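Local coordinates for protein ftsY (Mycoplasma mycoides, PDB 1ZU4) that belongs to the SRP-receptor family of P-loop proteins, in which a helical bundle is joined to an alpha/beta domain of the SRP54 type, at residues I98-K101 with L105-F108; K124-Y129 with Y134-A139; D182-A187 with K218-V223; P228-L233 with P283-G288. One frame throughout, in Å; residues are numbered along the deposited sequence.

Contact 1: I98-K101 with L105-F108; sequences IDFK and LNIF
Asn-106 meets the backbone of Lys-101 through both ends of its carboxamide. Lys-101 N donates to Asn-106 OD1 at 2.8 Å, with an N-H...O angle of 167°, and Asn-106 ND2 returns a bond of 3.0 Å to Lys-101 O, which lies close to the amide plane. This pair of bonds fixes the rotation of the amide; Arg-104 NE is a further donor to OD1, and ND2 also reaches Asp-193 O. Lys-101 NZ forms a salt bridge with the syn lone pair of Asp-99 OD1 (2.9 Å), an oxygen that Arg-104 also engages.

The same amide is stacked on Phe-100: the two planes lie 22° apart, and Asn-106 ND2 sits 3.3 Å above the centre of the ring.

Apolar packing gathers at Phe-108. Ile-98 CG2, placed anti to its backbone N, touches Phe-108 CZ at 3.6 Å, and Phe-100 CD1 approaches the same CZ at 4.1 Å.

A polar atom, Asp-99 O, lies in plane at the ring edge, 3.6 Å from Phe-108 CE2.

The loop leading into strand 106-111 thus folds back over one face of the sheet, beside strand 194-198 and against helix 118-131, whose Tyr-129 stacks on Phe-100.

Contact 2: K124-Y129 with Y134-A139; sequences KMANYY and YKVLIA
Ala-126 turns its methyl group onto the strand that follows its helix, where two branched side chains receive it. Ala-126 CB lies 3.8 Å from Ile-138 CD1 and 3.9 Å from Val-136 CG1. The other methyl of Val-136, CG2, lies alongside the last turn of the segment, 4.0 Å from Tyr-129 CB. With CG1 anti to the backbone N (chi1 -173°), Val-136 sets CG1 against the Ala-126 methyl and CG2 between Ala-126 O and Tyr-129 CB.

Toward the connecting turn, Tyr-134 N donates to Tyr-129 O at 3.1 Å, with an N-H...O angle of 161°. Tyr-129 O also lies near the plane of the Tyr-134 ring, at its edge, 3.4 Å from Tyr-134 CD1. The two tyrosine side chains cross obliquely, and Tyr-134 CD1 comes to the edge of the Tyr-129 ring, 4.1 Å from Tyr-129 CD2.

Further groups surround both rings. Tyr-128 CD2 lies over the centre of one Tyr-129 face and Met-125 CE at its edge, while Phe-100 meets Tyr-134 edge-to-face and Tyr-134 OH is hydrogen-bonded to Glu-102 OE2.

The axes of segments 124-129 and 136-139 lie 8.8 Å apart at closest and run nearly antiparallel (167°); helix 118-131 is the helical arm of a beta-alpha-beta crossover from strand 106-111 to strand 136-140. Strands 164-167 and 194-198 flank the latter, and their Val-164 and Leu-196 also touch Ala-126.

Contact 3: D182-A187 with K218-V223; sequences DAIKKA and KIIQQV
Ile-184 carries the helix 176-189 side of this contact, meeting three aliphatic residues of segment 218-223. Ile-184 CG1 lies 3.6 Å from Ile-220 CG2, the two side chains crossing at about a right angle. Toward Val-223 the approach is instead tip to tip: Ile-184 CG2 is 3.7 Å from Val-223 CG2, and Ile-184 CD1 is 4.0 Å from Val-223 CB. The CG2 of Ile-219 makes a looser contact, 4.3 Å from Ile-184 CB.

An off-staggered chi1 of -104° accompanies the arrangement in which CG1 of Ile-184 meets Ile-220 while its CG2 meets Val-223. Ile-220 has CG1 between its backbone N and carbonyl carbon, chi1 73°, which leaves CG2 facing Ile-184 while CG1 leads away.

In the P-loop alpha/beta fold of this domain, the two helices pack side by side on one face of the parallel sheet. Ile-184 and Ile-220 both reach Ile-107 of strand 106-111, and Ile-220 also touches Met-109.

No hydrogen bond joins the segments. Within them, Ala-187 N bonds to Ala-183 O, and Val-223 N to Ile-220 O at 2.8 Å, a bond that closes the bend bringing the valine toward Ile-184.

Contact 4: P228-L233 with P283-G288; sequences PHEVLL and PIKMIG
Glu-230 and Lys-285 reach for each other from opposite directions across the width of a strand. The lysine is extended beyond CG, chi2 to chi4 all near 180°, and carries its ammonium group far from its own backbone. The glutamate is bent at chi2 (-75°), turning its carboxylate to meet that group. Lys-285 NZ binds Glu-230 OE1 at 2.9 Å, on the syn side and 20° out of the carboxylate plane; a second, weak bond runs from Lys-285 NZ to Glu-230 OE2 at 3.1 Å. The ammonium thus faces both oxygens, though unequally. Because Glu-230 and Lys-285 are both buried, the opposite charges probably stabilise each other's ionised state.

The two strands are not neighbours in the sheet. Strand 258-262 lies between 230-236 and 284-288, all three parallel as in the P-loop alpha/beta fold, and even the nearest CA atoms, of Leu-232 and Lys-285, are 8.5 Å apart. The lysine crosses over the intervening strand on the sheet face that carries helix 118-131, where Leu-232 and Met-286 touch Met-125. Its aliphatic part passes Leu-232, whose CD2 lies 4.3 Å from Lys-285 CD.

Outside the pair, each charged end has further partners. Ser-257 OG bonds to Glu-230 OE1, Asp-99 N donates to OE2, and Lys-285 NZ also donates to Arg-97 O.

Contacts 2 and 4 are buried, whereas contacts 1 and 3 are only partly so, and contact 4 lies nearest the centre of the chain. Contact 3 is purely aliphatic and joins helix 176-189 to helix 206-221 and the turn after it; contact 2 pairs a helix with a strand through apolar packing and one backbone bond. Polar chemistry is strongest in contacts 1 and 4, which meet where Ile-98 packs on Lys-285 and through the backbone bond between Ile-107 and His-229. Strand 106-111 is shared ground: Phe-108 touches Met-125 of contact 2 on one face of the sheet, and Leu-105 packs on Ala-187 of contact 3 on the other.

Contact 1: I98-K101 with L105-F108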
loop_
_atom_site.group_PDB
_atom_site.type_symbol
_atom_site.label_atom_id
_atom_site.label_comp_id
_atom_site.label_asym_id
_atom_site.label_seq_id
_atom_site.Cartn_x
_atom_site.Cartn_y
_atom_site.Cartn_z
ATOM N N ILE A 98 9.130 -2.717 -7.066
ATOM C CA ILE A 98 8.215 -2.562 -8.183
ATOM C C ILE A 98 8.911 -3.061 -9.447
ATOM O O ILE A 98 9.996 -2.601 -9.802
ATOM C CB ILE A 98 7.754 -1.067 -8.341
ATOM C CG1 ILE A 98 7.264 -0.518 -7.001
ATOM C CG2 ILE A 98 6.689 -0.901 -9.450
ATOM C CD1 ILE A 98 6.014 -1.108 -6.546
ATOM N N ASP A 99 8.288 -4.032 -10.095
ATOM C CA ASP A 99 8.828 -4.630 -11.319
ATOM C C ASP A 99 8.532 -3.697 -12.509
ATOM O O ASP A 99 7.633 -3.942 -13.325
ATOM C CB ASP A 99 8.277 -6.040 -11.521
ATOM C CG ASP A 99 9.025 -6.823 -12.593
ATOM O OD1 ASP A 99 10.064 -6.353 -13.055
ATOM O OD2 ASP A 99 8.548 -7.907 -13.011
ATOM N N PHE A 100 9.323 -2.629 -12.593
ATOM C CA PHE A 100 9.242 -1.650 -13.681
ATOM C C PHE A 100 10.593 -1.757 -14.425
ATOM O O PHE A 100 11.648 -1.616 -13.805
ATOM C CB PHE A 100 9.013 -0.249 -13.115
ATOM C CG PHE A 100 8.680 0.773 -14.157
ATOM C CD1 PHE A 100 7.344 1.144 -14.402
ATOM C CD2 PHE A 100 9.701 1.288 -14.995
ATOM C CE1 PHE A 100 7.036 2.056 -15.443
ATOM C CE2 PHE A 100 9.416 2.211 -16.016
ATOM C CZ PHE A 100 8.085 2.608 -16.247
ATOM N N LYS A 101 10.577 -2.030 -15.724
ATOM C CA LYS A 101 11.836 -2.087 -16.494
ATOM C C LYS A 101 11.742 -1.064 -17.583
ATOM O O LYS A 101 10.678 -0.874 -18.137
ATOM C CB LYS A 101 12.042 -3.452 -17.161
ATOM C CG LYS A 101 11.834 -4.669 -16.296
ATOM C CD LYS A 101 13.039 -5.028 -15.488
ATOM C CE LYS A 101 13.257 -6.535 -15.556
ATOM N NZ LYS A 101 12.278 -7.310 -14.752
ATOM N N LEU A 105 6.894 -2.812 -22.073
ATOM C CA LEU A 105 5.608 -2.305 -21.666
ATOM C C LEU A 105 5.269 -2.911 -20.311
ATOM O O LEU A 105 4.948 -4.088 -20.184
ATOM C CB LEU A 105 4.541 -2.595 -22.728
ATOM C CG LEU A 105 3.100 -2.347 -22.306
ATOM C CD1 LEU A 105 2.863 -0.934 -21.993
ATOM C CD2 LEU A 105 2.232 -2.862 -23.489
ATOM N N ASN A 106 5.408 -2.105 -19.277
ATOM C CA ASN A 106 5.114 -2.562 -17.929
ATOM C C ASN A 106 3.592 -2.571 -17.788
ATOM O O ASN A 106 2.907 -1.673 -18.263
ATOM C CB ASN A 106 5.766 -1.614 -16.893
ATOM C CG ASN A 106 7.269 -1.553 -17.040
ATOM O OD1 ASN A 106 7.961 -2.492 -16.658
ATOM N ND2 ASN A 106 7.771 -0.492 -17.687
ATOM N N ILE A 107 3.049 -3.593 -17.143
ATOM C CA ILE A 107 1.606 -3.671 -16.985
ATOM C C ILE A 107 1.259 -3.955 -15.521
ATOM O O ILE A 107 1.628 -4.993 -15.003
ATOM C CB ILE A 107 0.980 -4.747 -17.926
ATOM C CG1 ILE A 107 1.378 -4.506 -19.393
ATOM C CG2 ILE A 107 -0.505 -4.715 -17.767
ATOM C CD1 ILE A 107 0.900 -5.610 -20.424
ATOM N N PHE A 108 0.524 -3.042 -14.885
ATOM C CA PHE A 108 0.147 -3.194 -13.486
ATOM C C PHE A 108 -1.359 -3.214 -13.383
ATOM O O PHE A 108 -2.041 -2.342 -13.964
ATOM C CB PHE A 108 0.602 -1.997 -12.638
ATOM C CG PHE A 108 2.066 -1.790 -12.582
ATOM C CD1 PHE A 108 2.554 -0.602 -12.060
ATOM C CD2 PHE A 108 2.969 -2.770 -13.048
ATOM C CE1 PHE A 108 3.936 -0.379 -12.004
ATOM C CE2 PHE A 108 4.343 -2.569 -12.993
ATOM C CZ PHE A 108 4.838 -1.415 -12.445
#

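Contact 2: K124-Y129 with Y134-A139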
loop_
_atom_site.group_PDB
_atom_site.type_symbol
_atom_site.label_atom_id
_atom_site.label_comp_id
_atom_site.label_asym_id
_atom_site.label_seq_id
_atom_site.Cartn_x
_atom_site.Cartn_y
_atom_site.Cartn_z
ATOM N N LYS A 124 -2.958 8.468 -9.242
ATOM C CA LYS A 124 -1.748 8.925 -8.594
ATOM C C LYS A 124 -0.553 8.154 -9.115
ATOM O O LYS A 124 0.492 8.739 -9.319
ATOM C CB LYS A 124 -1.845 8.821 -7.076
ATOM C CG LYS A 124 -2.832 9.870 -6.523
ATOM C CD LYS A 124 -2.915 9.861 -5.047
ATOM C CE LYS A 124 -4.000 10.859 -4.596
ATOM N NZ LYS A 124 -3.792 11.266 -3.176
ATOM N N MET A 125 -0.736 6.857 -9.362
ATOM C CA MET A 125 0.310 6.067 -9.955
ATOM C C MET A 125 0.641 6.465 -11.379
ATOM O O MET A 125 1.812 6.466 -11.738
ATOM C CB MET A 125 -0.024 4.602 -9.878
ATOM C CG MET A 125 0.461 3.965 -8.572
ATOM S SD MET A 125 0.367 2.235 -8.885
ATOM C CE MET A 125 2.019 1.812 -9.385
ATOM N N ALA A 126 -0.367 6.761 -12.197
ATOM C CA ALA A 126 -0.108 7.249 -13.555
ATOM C C ALA A 126 0.743 8.549 -13.527
ATOM O O ALA A 126 1.740 8.665 -14.260
ATOM C CB ALA A 126 -1.455 7.491 -14.324
ATOM N N ASN A 127 0.310 9.503 -12.711
ATOM C CA ASN A 127 1.037 10.762 -12.477
ATOM C C ASN A 127 2.483 10.565 -11.982
ATOM O O ASN A 127 3.369 11.298 -12.400
ATOM C CB ASN A 127 0.301 11.674 -11.463
ATOM C CG ASN A 127 0.864 13.107 -11.455
ATOM O OD1 ASN A 127 1.438 13.578 -10.455
ATOM N ND2 ASN A 127 0.740 13.777 -12.586
ATOM N N TYR A 128 2.689 9.584 -11.101
ATOM C CA TYR A 128 3.996 9.258 -10.540
ATOM C C TYR A 128 4.968 8.857 -11.640
ATOM O O TYR A 128 6.143 9.314 -11.654
ATOM C CB TYR A 128 3.861 8.127 -9.497
ATOM C CG TYR A 128 5.154 7.652 -8.858
ATOM C CD1 TYR A 128 5.610 8.173 -7.642
ATOM C CD2 TYR A 128 5.895 6.620 -9.446
ATOM C CE1 TYR A 128 6.818 7.676 -7.058
ATOM C CE2 TYR A 128 7.061 6.150 -8.892
ATOM C CZ TYR A 128 7.535 6.666 -7.726
ATOM O OH TYR A 128 8.712 6.107 -7.221
ATOM N N TYR A 129 4.517 7.992 -12.562
ATOM C CA TYR A 129 5.396 7.576 -13.660
ATOM C C TYR A 129 5.495 8.643 -14.749
ATOM O O TYR A 129 6.573 8.836 -15.349
ATOM C CB TYR A 129 4.973 6.198 -14.214
ATOM C CG TYR A 129 5.350 5.148 -13.226
ATOM C CD1 TYR A 129 4.399 4.615 -12.349
ATOM C CD2 TYR A 129 6.664 4.748 -13.098
ATOM C CE1 TYR A 129 4.738 3.681 -11.381
ATOM C CE2 TYR A 129 7.048 3.808 -12.109
ATOM C CZ TYR A 129 6.064 3.281 -11.259
ATOM O OH TYR A 129 6.400 2.375 -10.272
ATOM N N TYR A 134 7.737 8.925 -18.250
ATOM C CA TYR A 134 7.193 7.764 -18.941
ATOM C C TYR A 134 5.849 8.056 -19.612
ATOM O O TYR A 134 5.097 8.964 -19.190
ATOM C CB TYR A 134 7.113 6.576 -17.977
ATOM C CG TYR A 134 8.469 6.156 -17.404
ATOM C CD1 TYR A 134 8.847 6.486 -16.091
ATOM C CD2 TYR A 134 9.381 5.425 -18.171
ATOM C CE1 TYR A 134 10.081 6.109 -15.566
ATOM C CE2 TYR A 134 10.603 5.029 -17.648
ATOM C CZ TYR A 134 10.969 5.384 -16.364
ATOM O OH TYR A 134 12.188 4.960 -15.875
ATOM N N LYS A 135 5.590 7.318 -20.697
ATOM C CA LYS A 135 4.336 7.411 -21.440
ATOM C C LYS A 135 3.332 6.392 -20.869
ATOM O O LYS A 135 3.574 5.179 -20.910
ATOM C CB LYS A 135 4.604 7.183 -22.940
ATOM C CG LYS A 135 3.529 7.696 -23.861
ATOM C CD LYS A 135 3.788 7.291 -25.322
ATOM C CE LYS A 135 2.547 7.551 -26.146
ATOM N NZ LYS A 135 2.850 7.397 -27.598
ATOM N N VAL A 136 2.236 6.899 -20.298
ATOM C CA VAL A 136 1.321 6.087 -19.469
ATOM C C VAL A 136 -0.086 5.996 -20.045
ATOM O O VAL A 136 -0.682 6.992 -20.443
ATOM C CB VAL A 136 1.209 6.579 -18.000
ATOM C CG1 VAL A 136 0.365 5.586 -17.146
ATOM C CG2 VAL A 136 2.581 6.694 -17.369
ATOM N N LEU A 137 -0.610 4.773 -20.055
ATOM C CA LEU A 137 -1.962 4.516 -20.507
ATOM C C LEU A 137 -2.746 3.843 -19.376
ATOM O O LEU A 137 -2.233 2.970 -18.718
ATOM C CB LEU A 137 -1.925 3.602 -21.733
ATOM C CG LEU A 137 -3.290 3.296 -22.382
ATOM C CD1 LEU A 137 -3.956 4.561 -22.953
ATOM C CD2 LEU A 137 -3.132 2.239 -23.468
ATOM N N ILE A 138 -3.973 4.304 -19.156
ATOM C CA ILE A 138 -4.921 3.708 -18.216
ATOM C C ILE A 138 -6.062 3.010 -18.974
ATOM O O ILE A 138 -6.607 3.554 -19.974
ATOM C CB ILE A 138 -5.539 4.789 -17.302
ATOM C CG1 ILE A 138 -4.458 5.415 -16.398
ATOM C CG2 ILE A 138 -6.675 4.244 -16.464
ATOM C CD1 ILE A 138 -4.830 6.813 -15.937
ATOM N N ALA A 139 -6.411 1.815 -18.478
ATOM C CA ALA A 139 -7.520 1.035 -18.983
ATOM C C ALA A 139 -8.528 1.081 -17.913
ATOM O O ALA A 139 -8.363 0.426 -16.890
ATOM C CB ALA A 139 -7.116 -0.483 -19.282
#

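Contact 3: D182-A187 with K218-V223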
loop_
_atom_site.group_PDB
_atom_site.type_symbol
_atom_site.label_atom_id
_atom_site.label_comp_id
_atom_site.label_asym_id
_atom_site.label_seq_id
_atom_site.Cartn_x
_atom_site.Cartn_y
_atom_site.Cartn_z
ATOM N N ASP A 182 -8.724 -3.321 -26.031
ATOM C CA ASP A 182 -8.453 -2.044 -26.699
ATOM C C ASP A 182 -7.183 -1.343 -26.220
ATOM O O ASP A 182 -6.386 -0.838 -27.036
ATOM C CB ASP A 182 -9.656 -1.108 -26.584
ATOM C CG ASP A 182 -10.800 -1.543 -27.493
ATOM O OD1 ASP A 182 -10.549 -2.333 -28.451
ATOM O OD2 ASP A 182 -11.932 -1.051 -27.268
ATOM N N ALA A 183 -6.974 -1.343 -24.914
ATOM C CA ALA A 183 -5.758 -0.713 -24.331
ATOM C C ALA A 183 -4.430 -1.377 -24.743
ATOM O O ALA A 183 -3.427 -0.698 -25.070
ATOM C CB ALA A 183 -5.900 -0.669 -22.801
ATOM N N ILE A 184 -4.417 -2.709 -24.744
ATOM C CA ILE A 184 -3.188 -3.408 -25.037
ATOM C C ILE A 184 -2.691 -3.103 -26.438
ATOM O O ILE A 184 -1.484 -2.924 -26.631
ATOM C CB ILE A 184 -3.275 -4.903 -24.739
ATOM C CG1 ILE A 184 -2.535 -5.195 -23.438
ATOM C CG2 ILE A 184 -2.692 -5.718 -25.880
ATOM C CD1 ILE A 184 -1.007 -5.417 -23.591
ATOM N N LYS A 185 -3.649 -3.014 -27.369
ATOM C CA LYS A 185 -3.443 -2.684 -28.760
ATOM C C LYS A 185 -2.782 -1.296 -28.924
ATOM O O LYS A 185 -1.719 -1.165 -29.539
ATOM C CB LYS A 185 -4.808 -2.754 -29.479
ATOM C CG LYS A 185 -4.753 -2.562 -31.006
ATOM C CD LYS A 185 -6.134 -2.264 -31.587
ATOM C CE LYS A 185 -6.011 -1.449 -32.894
ATOM N NZ LYS A 185 -5.270 -2.186 -34.018
ATOM N N LYS A 186 -3.418 -0.266 -28.369
ATOM C CA LYS A 186 -2.853 1.074 -28.324
ATOM C C LYS A 186 -1.455 1.088 -27.661
ATOM O O LYS A 186 -0.534 1.734 -28.162
ATOM C CB LYS A 186 -3.818 1.972 -27.536
ATOM C CG LYS A 186 -3.436 3.390 -27.428
ATOM C CD LYS A 186 -4.666 4.191 -27.005
ATOM C CE LYS A 186 -4.342 5.631 -26.758
ATOM N NZ LYS A 186 -3.676 6.231 -27.942
ATOM N N ALA A 187 -1.299 0.368 -26.548
ATOM C CA ALA A 187 -0.092 0.490 -25.722
ATOM C C ALA A 187 1.118 -0.071 -26.432
ATOM O O ALA A 187 2.216 0.525 -26.404
ATOM C CB ALA A 187 -0.277 -0.167 -24.333
ATOM N N LYS A 218 -4.863 -13.392 -20.151
ATOM C CA LYS A 218 -4.703 -14.037 -21.450
ATOM C C LYS A 218 -4.475 -13.014 -22.562
ATOM O O LYS A 218 -3.624 -13.193 -23.418
ATOM C CB LYS A 218 -5.909 -14.950 -21.735
ATOM C CG LYS A 218 -5.923 -16.299 -20.897
ATOM C CD LYS A 218 -4.508 -16.968 -21.006
ATOM C CE LYS A 218 -4.559 -18.496 -21.103
ATOM N NZ LYS A 218 -3.283 -19.057 -21.682
ATOM N N ILE A 219 -5.195 -11.902 -22.511
ATOM C CA ILE A 219 -4.989 -10.850 -23.506
ATOM C C ILE A 219 -3.576 -10.247 -23.416
ATOM O O ILE A 219 -2.911 -10.012 -24.457
ATOM C CB ILE A 219 -6.046 -9.699 -23.347
ATOM C CG1 ILE A 219 -7.359 -10.150 -23.985
ATOM C CG2 ILE A 219 -5.588 -8.457 -24.130
ATOM C CD1 ILE A 219 -8.557 -9.446 -23.511
ATOM N N ILE A 220 -3.144 -9.959 -22.184
ATOM C CA ILE A 220 -1.898 -9.206 -21.993
ATOM C C ILE A 220 -0.647 -10.088 -22.166
ATOM O O ILE A 220 0.352 -9.636 -22.742
ATOM C CB ILE A 220 -1.871 -8.327 -20.692
ATOM C CG1 ILE A 220 -1.710 -9.183 -19.428
ATOM C CG2 ILE A 220 -3.123 -7.417 -20.603
ATOM C CD1 ILE A 220 -2.031 -8.444 -18.135
ATOM N N GLN A 221 -0.728 -11.335 -21.724
ATOM C CA GLN A 221 0.398 -12.273 -21.833
ATOM C C GLN A 221 0.778 -12.626 -23.282
ATOM O O GLN A 221 1.881 -13.124 -23.535
ATOM C CB GLN A 221 0.126 -13.499 -20.985
ATOM C CG GLN A 221 0.034 -13.151 -19.519
ATOM C CD GLN A 221 -0.436 -14.268 -18.685
ATOM O OE1 GLN A 221 -1.140 -15.125 -19.159
ATOM N NE2 GLN A 221 -0.088 -14.259 -17.392
ATOM N N GLN A 222 -0.114 -12.332 -24.226
ATOM C CA GLN A 222 0.230 -12.447 -25.654
ATOM C C GLN A 222 1.228 -11.379 -26.063
ATOM O O GLN A 222 1.960 -11.554 -27.040
ATOM C CB GLN A 222 -1.009 -12.292 -26.541
ATOM C CG GLN A 222 -1.950 -13.494 -26.471
ATOM C CD GLN A 222 -3.129 -13.269 -27.344
ATOM O OE1 GLN A 222 -2.995 -13.188 -28.559
ATOM N NE2 GLN A 222 -4.300 -13.116 -26.740
ATOM N N VAL A 223 1.257 -10.274 -25.325
ATOM C CA VAL A 223 2.174 -9.171 -25.639
ATOM C C VAL A 223 3.430 -9.161 -24.727
ATOM O O VAL A 223 4.552 -8.828 -25.167
ATOM C CB VAL A 223 1.418 -7.830 -25.636
ATOM C CG1 VAL A 223 2.283 -6.749 -26.053
ATOM C CG2 VAL A 223 0.222 -7.908 -26.593
#

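Contact 4: P228-L233 with P283-G288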
loop_
_atom_site.group_PDB
_atom_site.type_symbol
_atom_site.label_atom_id
_atom_site.label_comp_id
_atom_site.label_asym_id
_atom_site.label_seq_id
_atom_site.Cartn_x
_atom_site.Cartn_y
_atom_site.Cartn_z
ATOM N N PRO A 228 0.655 -9.836 -15.712
ATOM C CA PRO A 228 0.831 -8.501 -15.103
ATOM C C PRO A 228 2.118 -8.517 -14.286
ATOM O O PRO A 228 2.412 -9.487 -13.548
ATOM C CB PRO A 228 -0.410 -8.326 -14.192
ATOM C CG PRO A 228 -0.894 -9.762 -13.930
ATOM C CD PRO A 228 -0.477 -10.597 -15.119
ATOM N N HIS A 229 2.903 -7.480 -14.460
ATOM C CA HIS A 229 4.152 -7.306 -13.708
ATOM C C HIS A 229 3.943 -6.979 -12.226
ATOM O O HIS A 229 4.762 -7.367 -11.374
ATOM C CB HIS A 229 4.980 -6.219 -14.398
ATOM C CG HIS A 229 5.222 -6.488 -15.860
ATOM N ND1 HIS A 229 5.893 -7.599 -16.314
ATOM C CD2 HIS A 229 4.850 -5.808 -16.969
ATOM C CE1 HIS A 229 5.940 -7.583 -17.636
ATOM N NE2 HIS A 229 5.351 -6.491 -18.053
ATOM N N GLU A 230 2.824 -6.314 -11.933
ATOM C CA GLU A 230 2.328 -6.156 -10.571
ATOM C C GLU A 230 0.808 -6.263 -10.571
ATOM O O GLU A 230 0.145 -5.873 -11.537
ATOM C CB GLU A 230 2.737 -4.761 -10.005
ATOM C CG GLU A 230 4.306 -4.534 -9.922
ATOM C CD GLU A 230 4.960 -5.290 -8.795
ATOM O OE1 GLU A 230 4.268 -5.786 -7.863
ATOM O OE2 GLU A 230 6.215 -5.364 -8.827
ATOM N N VAL A 231 0.280 -6.746 -9.449
ATOM C CA VAL A 231 -1.144 -6.795 -9.154
ATOM C C VAL A 231 -1.239 -6.150 -7.772
ATOM O O VAL A 231 -0.837 -6.738 -6.756
ATOM C CB VAL A 231 -1.684 -8.298 -9.157
ATOM C CG1 VAL A 231 -3.183 -8.356 -8.839
ATOM C CG2 VAL A 231 -1.434 -8.972 -10.503
ATOM N N LEU A 232 -1.739 -4.916 -7.740
ATOM C CA LEU A 232 -1.585 -4.115 -6.561
ATOM C C LEU A 232 -2.921 -3.937 -5.836
ATOM O O LEU A 232 -3.894 -3.422 -6.383
ATOM C CB LEU A 232 -0.895 -2.772 -6.883
ATOM C CG LEU A 232 0.537 -2.859 -7.469
ATOM C CD1 LEU A 232 0.971 -1.518 -8.038
ATOM C CD2 LEU A 232 1.582 -3.347 -6.450
ATOM N N LEU A 233 -2.949 -4.418 -4.598
ATOM C CA LEU A 233 -4.112 -4.284 -3.717
ATOM C C LEU A 233 -4.126 -2.991 -2.874
ATOM O O LEU A 233 -3.143 -2.643 -2.237
ATOM C CB LEU A 233 -4.150 -5.531 -2.809
ATOM C CG LEU A 233 -5.311 -5.695 -1.812
ATOM C CD1 LEU A 233 -6.574 -5.744 -2.589
ATOM C CD2 LEU A 233 -5.129 -6.973 -0.923
ATOM N N PRO A 283 4.410 -7.376 0.422
ATOM C CA PRO A 283 5.026 -6.072 0.658
ATOM C C PRO A 283 4.123 -4.913 0.345
ATOM O O PRO A 283 3.402 -4.896 -0.687
ATOM C CB PRO A 283 6.193 -6.048 -0.319
ATOM C CG PRO A 283 6.318 -7.431 -0.865
ATOM C CD PRO A 283 4.993 -8.055 -0.757
ATOM N N ILE A 284 4.227 -3.897 1.191
ATOM C CA ILE A 284 3.655 -2.620 0.879
ATOM C C ILE A 284 4.662 -1.996 -0.110
ATOM O O ILE A 284 5.863 -2.006 0.165
ATOM C CB ILE A 284 3.512 -1.750 2.160
ATOM C CG1 ILE A 284 2.567 -2.413 3.164
ATOM C CG2 ILE A 284 3.017 -0.332 1.804
ATOM C CD1 ILE A 284 2.631 -1.792 4.529
ATOM N N LYS A 285 4.169 -1.451 -1.235
ATOM C CA LYS A 285 5.059 -0.915 -2.271
ATOM C C LYS A 285 4.902 0.573 -2.551
ATOM O O LYS A 285 5.843 1.215 -3.033
ATOM C CB LYS A 285 4.944 -1.713 -3.574
ATOM C CG LYS A 285 5.405 -3.207 -3.394
ATOM C CD LYS A 285 5.514 -3.908 -4.686
ATOM C CE LYS A 285 6.000 -5.349 -4.464
ATOM N NZ LYS A 285 6.278 -5.993 -5.783
ATOM N N MET A 286 3.728 1.114 -2.276
ATOM C CA MET A 286 3.491 2.541 -2.458
ATOM C C MET A 286 2.660 2.921 -1.261
ATOM O O MET A 286 1.878 2.118 -0.768
ATOM C CB MET A 286 2.648 2.861 -3.716
ATOM C CG MET A 286 3.282 2.522 -5.076
ATOM S SD MET A 286 4.652 3.595 -5.572
ATOM C CE MET A 286 3.812 4.700 -6.667
ATOM N N ILE A 287 2.845 4.138 -0.793
ATOM C CA ILE A 287 2.063 4.663 0.315
ATOM C C ILE A 287 1.495 6.053 -0.033
ATOM O O ILE A 287 2.230 6.934 -0.468
ATOM C CB ILE A 287 2.894 4.741 1.619
ATOM C CG1 ILE A 287 2.029 5.219 2.794
ATOM C CG2 ILE A 287 4.213 5.562 1.436
ATOM C CD1 ILE A 287 2.792 5.240 4.125
ATOM N N GLY A 288 0.192 6.214 0.184
ATOM C CA GLY A 288 -0.546 7.475 -0.039
ATOM C C GLY A 288 -0.370 8.423 1.142
ATOM O O GLY A 288 -0.668 8.071 2.311
#